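Local coordinates for protein aminotransferase class I and II (Anaerococcus prevotii, PDB 4EMY) that probably acts as a pyridoxal-phosphate-dependent transaminase, working as a homodimer of the class I aminotransferase family, at residues A[67-81]-A[294-308]. Numbering follows the deposited sequence.
Sequences MDRSHIASYAPIEGE and ARCNWSNGTHAAQNI. With PLP (pyridoxal-5'-phosphate), chain F.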
# COMPACT_ATOMS: atom_id res chain seq x y z
N MSE A 67 5.02 11.70 19.54
CA MSE A 67 6.06 10.95 18.83
C MSE A 67 7.11 11.86 18.22
O MSE A 67 6.79 12.93 17.69
CB MSE A 67 5.41 10.12 17.73
CG MSE A 67 6.32 9.13 17.10
SE MSE A 67 5.25 7.89 16.09
CE MSE A 67 4.29 7.04 17.56
N ASP A 68 8.36 11.43 18.29
CA ASP A 68 9.46 12.14 17.64
C ASP A 68 9.30 12.05 16.12
O ASP A 68 8.98 10.99 15.59
CB ASP A 68 10.81 11.56 18.09
CG ASP A 68 11.96 12.54 17.91
OD1 ASP A 68 11.75 13.77 18.03
OD2 ASP A 68 13.10 12.07 17.68
N ARG A 69 9.51 13.19 15.45
CA ARG A 69 9.35 13.30 14.00
C ARG A 69 10.10 12.19 13.24
O ARG A 69 9.58 11.64 12.27
CB ARG A 69 9.82 14.68 13.51
CG ARG A 69 8.70 15.66 13.21
CD ARG A 69 8.62 16.76 14.25
NE ARG A 69 7.56 17.74 13.94
CZ ARG A 69 7.76 19.02 13.64
NH1 ARG A 69 8.98 19.53 13.61
NH2 ARG A 69 6.72 19.80 13.38
N SER A 70 11.29 11.87 13.72
CA SER A 70 12.11 10.80 13.14
C SER A 70 11.38 9.46 13.03
O SER A 70 11.63 8.70 12.10
CB SER A 70 13.39 10.64 13.95
OG SER A 70 13.11 10.79 15.33
N HIS A 71 10.49 9.18 13.98
CA HIS A 71 9.71 7.94 13.96
C HIS A 71 8.61 7.96 12.94
O HIS A 71 8.24 6.91 12.39
CB HIS A 71 9.16 7.63 15.34
CG HIS A 71 10.22 7.24 16.34
ND1 HIS A 71 10.68 8.10 17.28
CD2 HIS A 71 10.92 6.05 16.51
CE1 HIS A 71 11.62 7.49 18.03
NE2 HIS A 71 11.77 6.23 17.55
N ILE A 72 8.07 9.16 12.69
CA ILE A 72 7.07 9.38 11.65
C ILE A 72 7.70 9.41 10.24
O ILE A 72 7.22 8.76 9.31
CB ILE A 72 6.25 10.66 11.89
CG1 ILE A 72 5.74 10.71 13.34
CG2 ILE A 72 5.08 10.74 10.92
CD1 ILE A 72 5.12 12.03 13.77
N ALA A 73 8.80 10.16 10.12
CA ALA A 73 9.45 10.43 8.83
C ALA A 73 10.17 9.24 8.18
O ALA A 73 10.10 9.07 6.96
CB ALA A 73 10.39 11.61 8.95
N SER A 74 10.88 8.45 8.97
CA SER A 74 11.77 7.39 8.46
C SER A 74 11.04 6.16 7.90
O SER A 74 9.93 5.85 8.31
CB SER A 74 12.74 6.94 9.56
OG SER A 74 12.02 6.50 10.70
N TYR A 75 11.69 5.47 6.96
CA TYR A 75 11.11 4.25 6.38
C TYR A 75 10.93 3.17 7.44
O TYR A 75 11.73 3.06 8.38
CB TYR A 75 11.98 3.71 5.24
CG TYR A 75 11.82 4.42 3.90
CD1 TYR A 75 10.57 4.49 3.26
CD2 TYR A 75 12.92 4.97 3.25
CE1 TYR A 75 10.43 5.12 2.03
CE2 TYR A 75 12.79 5.60 2.02
CZ TYR A 75 11.55 5.67 1.42
OH TYR A 75 11.43 6.30 0.21
N ALA A 76 9.88 2.38 7.31
CA ALA A 76 9.72 1.21 8.15
C ALA A 76 10.41 0.02 7.46
O ALA A 76 10.49 -0.01 6.23
CB ALA A 76 8.25 0.93 8.40
N PRO A 77 10.94 -0.94 8.23
CA PRO A 77 11.46 -2.15 7.58
C PRO A 77 10.37 -2.80 6.74
O PRO A 77 9.18 -2.64 7.05
CB PRO A 77 11.85 -3.06 8.76
CG PRO A 77 11.57 -2.29 10.01
CD PRO A 77 11.32 -0.87 9.65
N ILE A 78 10.78 -3.50 5.67
CA ILE A 78 9.84 -4.15 4.75
C ILE A 78 8.72 -4.84 5.53
O ILE A 78 7.54 -4.60 5.29
CB ILE A 78 10.50 -5.27 3.88
CG1 ILE A 78 11.90 -4.90 3.37
CG2 ILE A 78 9.57 -5.69 2.75
CD1 ILE A 78 11.93 -4.02 2.14
N GLU A 79 9.13 -5.69 6.46
CA GLU A 79 8.23 -6.61 7.14
C GLU A 79 7.42 -5.90 8.22
O GLU A 79 6.41 -6.42 8.68
CB GLU A 79 9.03 -7.76 7.75
CG GLU A 79 9.58 -8.75 6.73
CD GLU A 79 10.95 -8.38 6.16
OE1 GLU A 79 11.47 -7.29 6.49
OE2 GLU A 79 11.50 -9.19 5.38
N GLY A 80 7.88 -4.70 8.59
CA GLY A 80 7.35 -3.96 9.72
C GLY A 80 8.38 -4.01 10.81
O GLY A 80 9.25 -4.89 10.81
N GLU A 81 8.30 -3.05 11.74
CA GLU A 81 9.19 -2.98 12.90
C GLU A 81 9.17 -4.29 13.69
O GLU A 81 8.11 -4.88 13.90
CB GLU A 81 8.79 -1.81 13.81
CG GLU A 81 9.21 -0.43 13.32
CD GLU A 81 10.71 -0.16 13.43
OE1 GLU A 81 11.39 -0.84 14.22
OE2 GLU A 81 11.21 0.75 12.73
N ALA A 294 5.52 -7.12 -0.42
CA ALA A 294 5.53 -5.77 0.19
C ALA A 294 6.45 -4.84 -0.57
O ALA A 294 6.12 -3.67 -0.79
CB ALA A 294 5.94 -5.82 1.66
N ARG A 295 7.59 -5.38 -1.00
CA ARG A 295 8.60 -4.59 -1.68
C ARG A 295 8.13 -4.13 -3.03
O ARG A 295 8.46 -3.04 -3.48
CB ARG A 295 9.91 -5.37 -1.83
CG ARG A 295 11.10 -4.44 -2.06
CD ARG A 295 11.11 -3.34 -0.99
NE ARG A 295 11.70 -2.07 -1.41
CZ ARG A 295 12.98 -1.89 -1.73
NH1 ARG A 295 13.84 -2.90 -1.73
NH2 ARG A 295 13.40 -0.67 -2.07
N CYS A 296 7.32 -4.97 -3.66
CA CYS A 296 6.82 -4.70 -4.99
C CYS A 296 5.57 -3.85 -4.99
O CYS A 296 5.38 -3.03 -5.88
CB CYS A 296 6.59 -6.01 -5.73
SG CYS A 296 8.13 -6.93 -5.97
N ASN A 297 4.72 -4.03 -3.99
CA ASN A 297 3.42 -3.37 -4.00
C ASN A 297 3.31 -2.05 -3.22
O ASN A 297 2.68 -1.11 -3.71
CB ASN A 297 2.31 -4.36 -3.62
CG ASN A 297 2.20 -5.51 -4.62
OD1 ASN A 297 1.72 -5.32 -5.74
ND2 ASN A 297 2.64 -6.70 -4.22
N TRP A 298 3.92 -1.96 -2.05
CA TRP A 298 3.83 -0.72 -1.25
C TRP A 298 5.13 -0.28 -0.61
O TRP A 298 5.17 0.74 0.09
CB TRP A 298 2.72 -0.83 -0.20
CG TRP A 298 2.90 -1.98 0.74
CD1 TRP A 298 3.67 -2.03 1.90
CD2 TRP A 298 2.29 -3.32 0.64
NE1 TRP A 298 3.59 -3.26 2.50
CE2 TRP A 298 2.78 -4.08 1.80
CE3 TRP A 298 1.42 -3.93 -0.25
CZ2 TRP A 298 2.39 -5.39 2.02
CZ3 TRP A 298 1.05 -5.26 -0.02
CH2 TRP A 298 1.52 -5.97 1.10
N SER A 299 6.18 -1.06 -0.85
CA SER A 299 7.53 -0.83 -0.28
C SER A 299 7.63 -1.04 1.24
O SER A 299 8.47 -1.79 1.71
CB SER A 299 8.10 0.53 -0.68
OG SER A 299 9.46 0.61 -0.33
N ASN A 300 6.78 -0.36 2.00
CA ASN A 300 6.78 -0.45 3.46
C ASN A 300 5.58 0.25 4.07
O ASN A 300 4.91 1.04 3.41
CB ASN A 300 8.09 0.08 4.07
CG ASN A 300 8.69 1.21 3.27
OD1 ASN A 300 7.99 1.99 2.65
ND2 ASN A 300 10.01 1.30 3.29
N GLY A 301 5.31 -0.06 5.34
CA GLY A 301 4.10 0.42 6.01
C GLY A 301 4.19 1.85 6.48
O GLY A 301 5.25 2.46 6.44
N THR A 302 3.06 2.38 6.92
CA THR A 302 3.01 3.72 7.50
C THR A 302 3.75 3.64 8.83
O THR A 302 3.24 3.07 9.79
CB THR A 302 1.56 4.18 7.75
OG1 THR A 302 0.74 3.84 6.62
CG2 THR A 302 1.49 5.68 8.00
N HIS A 303 4.95 4.20 8.86
CA HIS A 303 5.81 4.04 10.02
C HIS A 303 5.20 4.56 11.30
O HIS A 303 5.23 3.87 12.32
CB HIS A 303 7.21 4.58 9.75
CG HIS A 303 8.29 3.95 10.60
ND1 HIS A 303 9.51 4.49 10.74
CD2 HIS A 303 8.28 2.79 11.39
CE1 HIS A 303 10.25 3.72 11.56
NE2 HIS A 303 9.50 2.68 11.95
N ALA A 304 4.60 5.75 11.28
CA ALA A 304 3.99 6.31 12.49
C ALA A 304 3.01 5.34 13.17
O ALA A 304 3.03 5.19 14.40
CB ALA A 304 3.32 7.65 12.23
N ALA A 305 2.18 4.69 12.37
CA ALA A 305 1.15 3.77 12.88
C ALA A 305 1.76 2.55 13.60
O ALA A 305 1.21 2.08 14.61
CB ALA A 305 0.24 3.32 11.75
N GLN A 306 2.88 2.06 13.08
CA GLN A 306 3.56 0.93 13.69
C GLN A 306 4.12 1.32 15.05
O GLN A 306 3.99 0.58 16.02
CB GLN A 306 4.68 0.42 12.79
CG GLN A 306 4.19 -0.14 11.47
CD GLN A 306 5.31 -0.74 10.64
OE1 GLN A 306 6.45 -0.85 11.07
NE2 GLN A 306 4.96 -1.15 9.42
N ASN A 307 4.72 2.50 15.10
CA ASN A 307 5.26 3.04 16.34
C ASN A 307 4.18 3.34 17.37
O ASN A 307 4.41 3.21 18.57
CB ASN A 307 6.12 4.27 16.05
CG ASN A 307 7.43 3.91 15.38
OD1 ASN A 307 8.10 2.95 15.76
ND2 ASN A 307 7.81 4.67 14.35
N ILE A 308 2.99 3.73 16.88
CA ILE A 308 1.84 3.94 17.75
C ILE A 308 1.49 2.65 18.49
O ILE A 308 1.35 2.66 19.71
CB ILE A 308 0.61 4.51 16.98
CG1 ILE A 308 0.88 5.97 16.56
CG2 ILE A 308 -0.65 4.45 17.84
CD1 ILE A 308 -0.14 6.55 15.61
N1 PLP F . 12.02 5.32 -7.10
C2 PLP F . 13.40 5.38 -6.95
C2A PLP F . 14.28 5.49 -8.15
C3 PLP F . 13.96 5.33 -5.67
O3 PLP F . 15.32 5.39 -5.48
C4 PLP F . 13.14 5.22 -4.57
C4A PLP F . 13.74 4.63 -3.32
O4A PLP F . 14.24 5.38 -2.48
C5 PLP F . 11.75 5.17 -4.73
C6 PLP F . 11.19 5.22 -6.00
C5A PLP F . 10.89 5.04 -3.49
O4P PLP F . 9.64 5.65 -3.64
P PLP F . 8.62 5.55 -2.42
O1P PLP F . 9.36 5.58 -1.11
O2P PLP F . 7.79 4.30 -2.50
O3P PLP F . 7.75 6.77 -2.56
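His303 ND1 donates to two acceptors of Ser74: the backbone O at 2.8 Å, which lies tilted out of the ring plane, and OG at 3.2 Å, almost in it. That hydroxyl in turn donates to Ser70 O, 2.6 Å away, tying the imidazole to the last turn of helix 69-73. At the other nitrogen, His303 NE2 gives a bent hydrogen bond to Glu81 OE2 (2.7 Å, 139°), approaching from the anti side of a carboxylate nearly coplanar with the ring. The chi1 of His303, -155°, swings CG away from its own backbone N, and the ring reaches from the start of helix 303-311 into the curve of 71-81. Ala76 CA sits over the centre of one ring face and Asn307 ND2 over the opposite one, so the imidazole is clasped on both faces as well as at its edge. One turn along, Gln306 stretches out to take the N-H of Glu81 on OE1, a straight bond of 3.0 Å with the donor above the amide plane. Asn300 lies obliquely against the Tyr75 ring, the two planes 26° apart, and its ND2 makes a weak bond to Ala76 O. Apolar contacts flank this polar centre: Met67 CE rests on Asn307 CB and Ile308 CG1, and Ile78 CG2 meets Ala294 CB. Tyr75 OH donates to a phosphate oxygen, O1P, of the cofactor held by Lys261 and Arg269 of the second subunit. Both imidazole nitrogens act as donors, which suggests a protonated His303 paired with Glu81, an arrangement consistent with bracing the loop that carries Tyr75 into the active site of the second subunit.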